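Local coordinates for putative iron binding protein (Bordetella pertussis Tohama I, PDB 1Y9U) that binds ferric iron and probably serves as the periplasmic iron-binding component of a bacterial uptake system, at residues A[41-49]-A[68-76]; A[6-14]-A[250-258]. One frame throughout, in Å; residues are numbered along the deposited sequence.

Overall arrangement
Both contacts lie in the same lobe of this solute-binding protein, on the same side of the chain's centre and about 16 Å apart between their centres. Strand 7-12 lies between helix 251-261 and helix 43-50. Helix 251-261, which returns after more than 230 residues, covers one side of it in interaction 2; helix 43-50, paired with the end of helix 64-72 in interaction 1, packs against its other side chains, with Leu43 and Val47 touching Tyr11. The two segments of interaction 1 both fall between those of interaction 2 in sequence. Together they cover the parallel strands 7-12 and 58-62 with helices, away from the iron-binding tyrosines, and tie a late helix to the first strand.

Interaction 1 of 2, residues A[41-49]-A[68-76]; sequences DGLLERVRA and IDLVNGGVT
Leu44 pushes its CD1 methyl into a hollow floored by Gly73 and walled by Val75, lying 3.9 Å from Gly73 CA and 3.8 Å from Val75 CG2. Glycine suits this floor because its bare CA lets the leucine methyl come right up to the backbone. CG of Leu44 stands anti to the backbone nitrogen (chi1 171°), which carries the forked end across to the other segment, where its second methyl, CD2, rests near the carbonyl oxygen of Asp69. In return, Leu70 sends CD2 against the backbone of the first helix, 3.8 Å from Leu44 CA, while its CD1 meets CD2 of Leu43, the two leucines crossing nearly at right angles. Val75 is a further bump: pointing at the helix, it fits between Val47, whose CG1 comes within 3.7 Å of Val75 CB, and the aliphatic part of Arg48, whose CG packs tightly on Val75 CG1. The arginine chain then bends so that its guanidinium lies over Leu44 CG and NH1 reaches Gly73 O at 3.3 Å. This rather bent hydrogen bond (138° at the hydrogen) meets an in-plane lone pair of the carbonyl, though the oxygen is tilted from the guanidinium plane. Gly74, with positive phi, closes helix 64-72 in a Schellman motif and turns the chain so that Val75 can face inward. Segments 43-49 and 68-72 of the two helices run in roughly the same direction, their axes 26° apart; beneath them, Val47, Leu70 and Val75 all rest on Leu59 of strand 58-62, and Leu43 and Val47 also reach Tyr11 of strand 7-12.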
loop_
_atom_site.group_PDB
_atom_site.type_symbol
_atom_site.label_atom_id
_atom_site.label_comp_id
_atom_site.label_asym_id
_atom_site.label_seq_id
_atom_site.Cartn_x
_atom_site.Cartn_y
_atom_site.Cartn_z
ATOM N N ASP A 41 9.729 13.961 2.154
ATOM C CA ASP A 41 9.690 13.315 3.468
ATOM C C ASP A 41 9.475 14.344 4.579
ATOM O O ASP A 41 9.538 15.544 4.336
ATOM C CB ASP A 41 10.968 12.494 3.701
ATOM C CG ASP A 41 10.670 11.057 4.094
ATOM O OD1 ASP A 41 10.084 10.844 5.182
ATOM O OD2 ASP A 41 10.968 10.079 3.373
ATOM N N GLY A 42 9.162 13.863 5.777
ATOM C CA GLY A 42 8.959 14.720 6.934
ATOM C C GLY A 42 7.691 15.554 6.869
ATOM O O GLY A 42 7.682 16.717 7.273
ATOM N N LEU A 43 6.610 14.957 6.378
ATOM C CA LEU A 43 5.346 15.678 6.257
ATOM C C LEU A 43 4.823 16.121 7.620
ATOM O O LEU A 43 4.432 17.276 7.786
ATOM C CB LEU A 43 4.302 14.823 5.535
ATOM C CG LEU A 43 2.889 15.406 5.434
ATOM C CD1 LEU A 43 2.896 16.708 4.657
ATOM C CD2 LEU A 43 1.974 14.401 4.779
ATOM N N LEU A 44 4.809 15.210 8.592
ATOM C CA LEU A 44 4.384 15.546 9.953
ATOM C C LEU A 44 5.135 16.762 10.473
ATOM O O LEU A 44 4.544 17.684 11.022
ATOM C CB LEU A 44 4.616 14.373 10.907
ATOM C CG LEU A 44 4.425 14.632 12.404
ATOM C CD1 LEU A 44 3.031 15.153 12.688
ATOM C CD2 LEU A 44 4.705 13.382 13.207
ATOM N N GLU A 45 6.448 16.745 10.286
ATOM C CA GLU A 45 7.311 17.772 10.842
ATOM C C GLU A 45 7.106 19.130 10.168
ATOM O O GLU A 45 7.099 20.160 10.848
ATOM C CB GLU A 45 8.777 17.319 10.754
ATOM C CG GLU A 45 9.176 16.303 11.824
ATOM C CD GLU A 45 8.756 14.862 11.534
ATOM O OE1 GLU A 45 8.434 14.513 10.368
ATOM O OE2 GLU A 45 8.759 14.060 12.494
ATOM N N ARG A 46 6.927 19.136 8.846
ATOM C CA ARG A 46 6.663 20.376 8.108
ATOM C C ARG A 46 5.345 21.016 8.534
ATOM O O ARG A 46 5.282 22.220 8.709
ATOM C CB ARG A 46 6.640 20.148 6.593
ATOM C CG ARG A 46 6.550 21.450 5.758
ATOM C CD ARG A 46 6.231 21.229 4.288
ATOM N NE ARG A 46 6.995 22.090 3.374
ATOM C CZ ARG A 46 6.500 23.099 2.647
ATOM N NH1 ARG A 46 5.220 23.445 2.708
ATOM N NH2 ARG A 46 7.304 23.794 1.852
ATOM N N VAL A 47 4.292 20.214 8.680
ATOM C CA VAL A 47 2.978 20.760 9.017
ATOM C C VAL A 47 2.969 21.306 10.449
ATOM O O VAL A 47 2.447 22.386 10.692
ATOM C CB VAL A 47 1.835 19.724 8.801
ATOM C CG1 VAL A 47 0.494 20.280 9.266
ATOM C CG2 VAL A 47 1.762 19.325 7.328
ATOM N N ARG A 48 3.549 20.554 11.383
ATOM C CA ARG A 48 3.675 20.996 12.775
ATOM C C ARG A 48 4.448 22.314 12.881
ATOM O O ARG A 48 4.069 23.202 13.648
ATOM C CB ARG A 48 4.383 19.929 13.628
ATOM C CG ARG A 48 3.451 18.992 14.385
ATOM C CD ARG A 48 3.997 18.549 15.744
ATOM N NE ARG A 48 5.133 17.636 15.597
ATOM C CZ ARG A 48 5.168 16.366 16.005
ATOM N NH1 ARG A 48 4.128 15.804 16.615
ATOM N NH2 ARG A 48 6.266 15.646 15.800
ATOM N N ALA A 49 5.522 22.436 12.106
ATOM C CA ALA A 49 6.396 23.609 12.157
ATOM C C ALA A 49 5.724 24.848 11.577
ATOM O O ALA A 49 6.034 25.973 11.970
ATOM C CB ALA A 49 7.694 23.333 11.410
ATOM N N ILE A 68 -1.361 7.304 10.539
ATOM C CA ILE A 68 -1.621 7.309 11.975
ATOM C C ILE A 68 -0.649 8.241 12.682
ATOM O O ILE A 68 -1.029 8.914 13.631
ATOM C CB ILE A 68 -1.571 5.869 12.538
ATOM C CG1 ILE A 68 -2.672 5.034 11.866
ATOM C CG2 ILE A 68 -1.634 5.866 14.082
ATOM C CD1 ILE A 68 -3.692 4.399 12.741
ATOM N N ASP A 69 0.587 8.320 12.199
ATOM C CA ASP A 69 1.555 9.249 12.771
ATOM C C ASP A 69 1.082 10.697 12.629
ATOM O O ASP A 69 1.308 11.513 13.525
ATOM C CB ASP A 69 2.938 9.074 12.137
ATOM C CG ASP A 69 3.679 7.853 12.666
ATOM O OD1 ASP A 69 4.799 7.607 12.179
ATOM O OD2 ASP A 69 3.217 7.079 13.527
ATOM N N LEU A 70 0.435 11.032 11.510
ATOM C CA LEU A 70 -0.118 12.380 11.345
ATOM C C LEU A 70 -1.223 12.641 12.362
ATOM O O LEU A 70 -1.277 13.713 12.970
ATOM C CB LEU A 70 -0.683 12.591 9.937
ATOM C CG LEU A 70 0.302 12.502 8.777
ATOM C CD1 LEU A 70 -0.431 12.518 7.445
ATOM C CD2 LEU A 70 1.335 13.616 8.840
ATOM N N VAL A 71 -2.089 11.655 12.567
ATOM C CA VAL A 71 -3.221 11.786 13.485
ATOM C C VAL A 71 -2.697 11.930 14.911
ATOM O O VAL A 71 -3.062 12.869 15.629
ATOM C CB VAL A 71 -4.205 10.604 13.345
ATOM C CG1 VAL A 71 -5.313 10.685 14.390
ATOM C CG2 VAL A 71 -4.798 10.606 11.937
ATOM N N ASN A 72 -1.812 11.018 15.299
ATOM C CA ASN A 72 -1.221 11.044 16.634
ATOM C C ASN A 72 -0.344 12.278 16.857
ATOM O O ASN A 72 -0.210 12.755 17.997
ATOM C CB ASN A 72 -0.414 9.769 16.901
ATOM C CG ASN A 72 -1.287 8.545 17.082
ATOM O OD1 ASN A 72 -0.798 7.415 17.012
ATOM N ND2 ASN A 72 -2.583 8.753 17.302
ATOM N N GLY A 73 0.227 12.813 15.779
ATOM C CA GLY A 73 1.059 14.001 15.836
ATOM C C GLY A 73 0.312 15.329 15.899
ATOM O O GLY A 73 0.950 16.391 15.963
ATOM N N GLY A 74 -1.020 15.277 15.826
ATOM C CA GLY A 74 -1.888 16.429 16.055
ATOM C C GLY A 74 -2.096 17.367 14.881
ATOM O O GLY A 74 -2.523 18.517 15.065
ATOM N N VAL A 75 -1.824 16.900 13.662
ATOM C CA VAL A 75 -1.871 17.770 12.486
ATOM C C VAL A 75 -3.049 17.464 11.561
ATOM O O VAL A 75 -3.085 17.934 10.428
ATOM C CB VAL A 75 -0.540 17.748 11.701
ATOM C CG1 VAL A 75 0.617 18.220 12.599
ATOM C CG2 VAL A 75 -0.233 16.372 11.109
ATOM N N THR A 76 -4.007 16.702 12.078
ATOM C CA THR A 76 -5.275 16.433 11.397
ATOM C C THR A 76 -6.486 16.877 12.221
ATOM O O THR A 76 -6.370 17.162 13.424
ATOM C CB THR A 76 -5.415 14.909 11.075
ATOM O OG1 THR A 76 -5.649 14.145 12.269
ATOM C CG2 THR A 76 -4.128 14.326 10.472
#

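Interaction 2 of 2, residues A[6-14]-A[250-258]; sequences DEVSLYTTR and NKANAVKLL
A single backbone carbonyl, that of Glu7, is approached by two asparagines in different ways. Asn253 gives it a nearly straight hydrogen bond, ND2 to Glu7 O at 2.9 Å and 171° at the hydrogen; the oxygen lies in the plane of the amide, yet the nitrogen sits well above the plane of the carbonyl instead of on a lone pair. Asn250 crowds the same oxygen with carbon, its CG only 3.1 Å from Glu7 O, and its OD1 instead reaches the strand through water: it accepts from a water that in turn accepts from Glu7 N at 3.1 Å. The short amide suits both places: Asn253 uses its donor nitrogen, Asn250 its acceptor oxygen. The Glu7 side chain starts off away from the helix, and its carboxylate pairs with Lys33.

In the fold this is a helix laid across the beginning of a strand in the sheet of a periplasmic binding protein lobe, the axes of segments 7-12 and 251-258 at 61° and 7.7 Å apart. Strand 7-12 runs parallel between strands 33-38 and 58-62, and Asp57, just before the latter, binds the backbone nitrogens of both Ser9 and Asn250, pinning strand and helix start to one residue.

Beyond the polar end the contact turns apolar. Val8 sets its CB 3.9 Å from CB of Asn253; a beta-branched residue suits the strand and puts two methyls on the helix side, CG2 by the Asn253-Ala254 backbone and CG1 by Leu257. Leu257, one helical turn after Asn253, carries CG anti to its nitrogen (chi1 177°) and thereby projects CD2 at the strand, 4.1 Å from Val8 CG1 and, more loosely, near Leu10 CB. Ala254 is small enough to let the helix settle close, its methyl against Val58 and Val244.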
loop_
_atom_site.group_PDB
_atom_site.type_symbol
_atom_site.label_atom_id
_atom_site.label_comp_id
_atom_site.label_asym_id
_atom_site.label_seq_id
_atom_site.Cartn_x
_atom_site.Cartn_y
_atom_site.Cartn_z
ATOM N N ASP A 6 -12.471 29.680 -4.506
ATOM C CA ASP A 6 -11.055 30.132 -4.382
ATOM C C ASP A 6 -10.047 28.964 -4.491
ATOM O O ASP A 6 -9.724 28.592 -5.594
ATOM C CB ASP A 6 -10.841 30.995 -3.125
ATOM C CG ASP A 6 -10.539 32.450 -3.458
ATOM O OD1 ASP A 6 -11.267 33.044 -4.297
ATOM O OD2 ASP A 6 -9.600 33.091 -2.930
ATOM N N GLU A 7 -9.574 28.396 -3.375
ATOM C CA GLU A 7 -8.414 27.487 -3.399
ATOM C C GLU A 7 -8.395 26.392 -2.321
ATOM O O GLU A 7 -9.133 26.414 -1.333
ATOM C CB GLU A 7 -7.095 28.290 -3.343
ATOM C CG GLU A 7 -6.858 29.011 -2.029
ATOM C CD GLU A 7 -5.507 29.711 -1.948
ATOM O OE1 GLU A 7 -4.734 29.696 -2.928
ATOM O OE2 GLU A 7 -5.225 30.273 -0.871
ATOM N N VAL A 8 -7.495 25.436 -2.538
ATOM C CA VAL A 8 -7.264 24.328 -1.617
ATOM C C VAL A 8 -5.821 23.876 -1.817
ATOM O O VAL A 8 -5.344 23.764 -2.950
ATOM C CB VAL A 8 -8.273 23.166 -1.869
ATOM C CG1 VAL A 8 -8.057 22.492 -3.223
ATOM C CG2 VAL A 8 -8.254 22.162 -0.741
ATOM N N SER A 9 -5.147 23.606 -0.707
ATOM C CA SER A 9 -3.752 23.194 -0.744
ATOM C C SER A 9 -3.582 21.724 -0.341
ATOM O O SER A 9 -3.919 21.326 0.757
ATOM C CB SER A 9 -2.895 24.094 0.148
ATOM O OG SER A 9 -2.892 25.420 -0.355
ATOM N N LEU A 10 -3.037 20.942 -1.262
ATOM C CA LEU A 10 -2.761 19.520 -1.029
ATOM C C LEU A 10 -1.290 19.329 -0.740
ATOM O O LEU A 10 -0.469 19.543 -1.615
ATOM C CB LEU A 10 -3.146 18.717 -2.262
ATOM C CG LEU A 10 -2.814 17.210 -2.217
ATOM C CD1 LEU A 10 -3.608 16.490 -1.139
ATOM C CD2 LEU A 10 -3.054 16.588 -3.583
ATOM N N TYR A 11 -0.968 18.935 0.482
ATOM C CA TYR A 11 0.398 18.542 0.827
ATOM C C TYR A 11 0.485 17.035 0.633
ATOM O O TYR A 11 -0.245 16.297 1.285
ATOM C CB TYR A 11 0.722 18.863 2.287
ATOM C CG TYR A 11 1.051 20.315 2.615
ATOM C CD1 TYR A 11 0.427 21.381 1.969
ATOM C CD2 TYR A 11 1.973 20.609 3.606
ATOM C CE1 TYR A 11 0.731 22.688 2.303
ATOM C CE2 TYR A 11 2.273 21.914 3.938
ATOM C CZ TYR A 11 1.656 22.936 3.281
ATOM O OH TYR A 11 1.958 24.232 3.627
ATOM N N THR A 12 1.400 16.589 -0.226
ATOM C CA THR A 12 1.470 15.185 -0.630
ATOM C C THR A 12 2.886 14.659 -0.674
ATOM O O THR A 12 3.773 15.319 -1.190
ATOM C CB THR A 12 0.818 14.992 -1.999
ATOM O OG1 THR A 12 1.031 13.637 -2.447
ATOM C CG2 THR A 12 1.422 15.933 -3.070
ATOM N N THR A 13 3.079 13.447 -0.157
ATOM C CA THR A 13 4.360 12.760 -0.276
ATOM C C THR A 13 4.384 11.873 -1.516
ATOM O O THR A 13 5.404 11.226 -1.807
ATOM C CB THR A 13 4.662 11.921 0.971
ATOM O OG1 THR A 13 3.776 10.787 1.023
ATOM C CG2 THR A 13 4.431 12.701 2.288
ATOM N N ARG A 14 3.252 11.787 -2.218
ATOM C CA ARG A 14 3.171 11.102 -3.510
ATOM C C ARG A 14 3.535 12.057 -4.634
ATOM O O ARG A 14 3.035 13.192 -4.650
ATOM C CB ARG A 14 1.749 10.575 -3.749
ATOM C CG ARG A 14 1.215 9.708 -2.637
ATOM C CD ARG A 14 0.286 8.615 -3.152
ATOM N NE ARG A 14 1.084 7.522 -3.727
ATOM C CZ ARG A 14 0.591 6.342 -4.088
ATOM N NH1 ARG A 14 -0.706 6.089 -3.999
ATOM N NH2 ARG A 14 1.392 5.419 -4.559
ATOM N N ASN A 250 -9.018 26.372 4.253
ATOM C CA ASN A 250 -10.109 26.185 3.299
ATOM C C ASN A 250 -10.803 24.853 3.592
ATOM O O ASN A 250 -10.776 23.948 2.747
ATOM C CB ASN A 250 -9.580 26.213 1.871
ATOM C CG ASN A 250 -8.720 27.433 1.582
ATOM O OD1 ASN A 250 -9.239 28.548 1.453
ATOM N ND2 ASN A 250 -7.414 27.234 1.463
ATOM N N LYS A 251 -11.398 24.718 4.774
ATOM C CA LYS A 251 -11.907 23.421 5.242
ATOM C C LYS A 251 -12.991 22.864 4.332
ATOM O O LYS A 251 -12.995 21.683 4.021
ATOM C CB LYS A 251 -12.427 23.449 6.693
ATOM C CG LYS A 251 -12.697 22.033 7.258
ATOM C CD LYS A 251 -13.211 22.040 8.700
ATOM C CE LYS A 251 -14.050 20.818 9.041
ATOM N NZ LYS A 251 -13.264 19.558 9.123
ATOM N N ALA A 252 -13.932 23.694 3.918
ATOM C CA ALA A 252 -14.989 23.221 3.025
ATOM C C ALA A 252 -14.396 22.673 1.733
ATOM O O ALA A 252 -14.806 21.625 1.258
ATOM C CB ALA A 252 -15.980 24.329 2.734
ATOM N N ASN A 253 -13.419 23.360 1.161
ATOM C CA ASN A 253 -12.804 22.903 -0.077
ATOM C C ASN A 253 -11.959 21.645 0.156
ATOM O O ASN A 253 -11.826 20.811 -0.741
ATOM C CB ASN A 253 -11.936 24.002 -0.701
ATOM C CG ASN A 253 -12.744 25.157 -1.254
ATOM O OD1 ASN A 253 -13.963 25.059 -1.450
ATOM N ND2 ASN A 253 -12.055 26.262 -1.534
ATOM N N ALA A 254 -11.381 21.526 1.348
ATOM C CA ALA A 254 -10.596 20.356 1.730
ATOM C C ALA A 254 -11.482 19.123 1.733
ATOM O O ALA A 254 -11.107 18.080 1.205
ATOM C CB ALA A 254 -9.959 20.539 3.103
ATOM N N VAL A 255 -12.659 19.240 2.329
ATOM C CA VAL A 255 -13.599 18.124 2.341
ATOM C C VAL A 255 -14.073 17.845 0.915
ATOM O O VAL A 255 -14.169 16.694 0.522
ATOM C CB VAL A 255 -14.782 18.362 3.319
ATOM C CG1 VAL A 255 -15.810 17.231 3.252
ATOM C CG2 VAL A 255 -14.265 18.501 4.743
ATOM N N LYS A 256 -14.317 18.886 0.118
ATOM C CA LYS A 256 -14.718 18.685 -1.271
ATOM C C LYS A 256 -13.653 17.918 -2.042
ATOM O O LYS A 256 -13.954 17.013 -2.805
ATOM C CB LYS A 256 -15.003 20.022 -1.963
ATOM C CG LYS A 256 -16.276 20.707 -1.510
ATOM C CD LYS A 256 -16.540 21.967 -2.309
ATOM C CE LYS A 256 -17.982 22.448 -2.110
ATOM N NZ LYS A 256 -18.158 23.904 -2.342
ATOM N N LEU A 257 -12.395 18.282 -1.843
ATOM C CA LEU A 257 -11.299 17.589 -2.518
ATOM C C LEU A 257 -11.189 16.139 -2.060
ATOM O O LEU A 257 -11.056 15.245 -2.881
ATOM C CB LEU A 257 -9.975 18.317 -2.314
ATOM C CG LEU A 257 -8.735 17.655 -2.920
ATOM C CD1 LEU A 257 -8.897 17.518 -4.423
ATOM C CD2 LEU A 257 -7.519 18.493 -2.574
ATOM N N LEU A 258 -11.291 15.895 -0.763
ATOM C CA LEU A 258 -11.153 14.534 -0.276
ATOM C C LEU A 258 -12.322 13.672 -0.769
ATOM O O LEU A 258 -12.142 12.526 -1.163
ATOM C CB LEU A 258 -11.018 14.553 1.239
ATOM C CG LEU A 258 -10.759 13.263 1.993
ATOM C CD1 LEU A 258 -9.496 12.638 1.494
ATOM C CD2 LEU A 258 -10.669 13.562 3.479
HETATM O O HOH W 1 -10.486 29.360 -0.524
#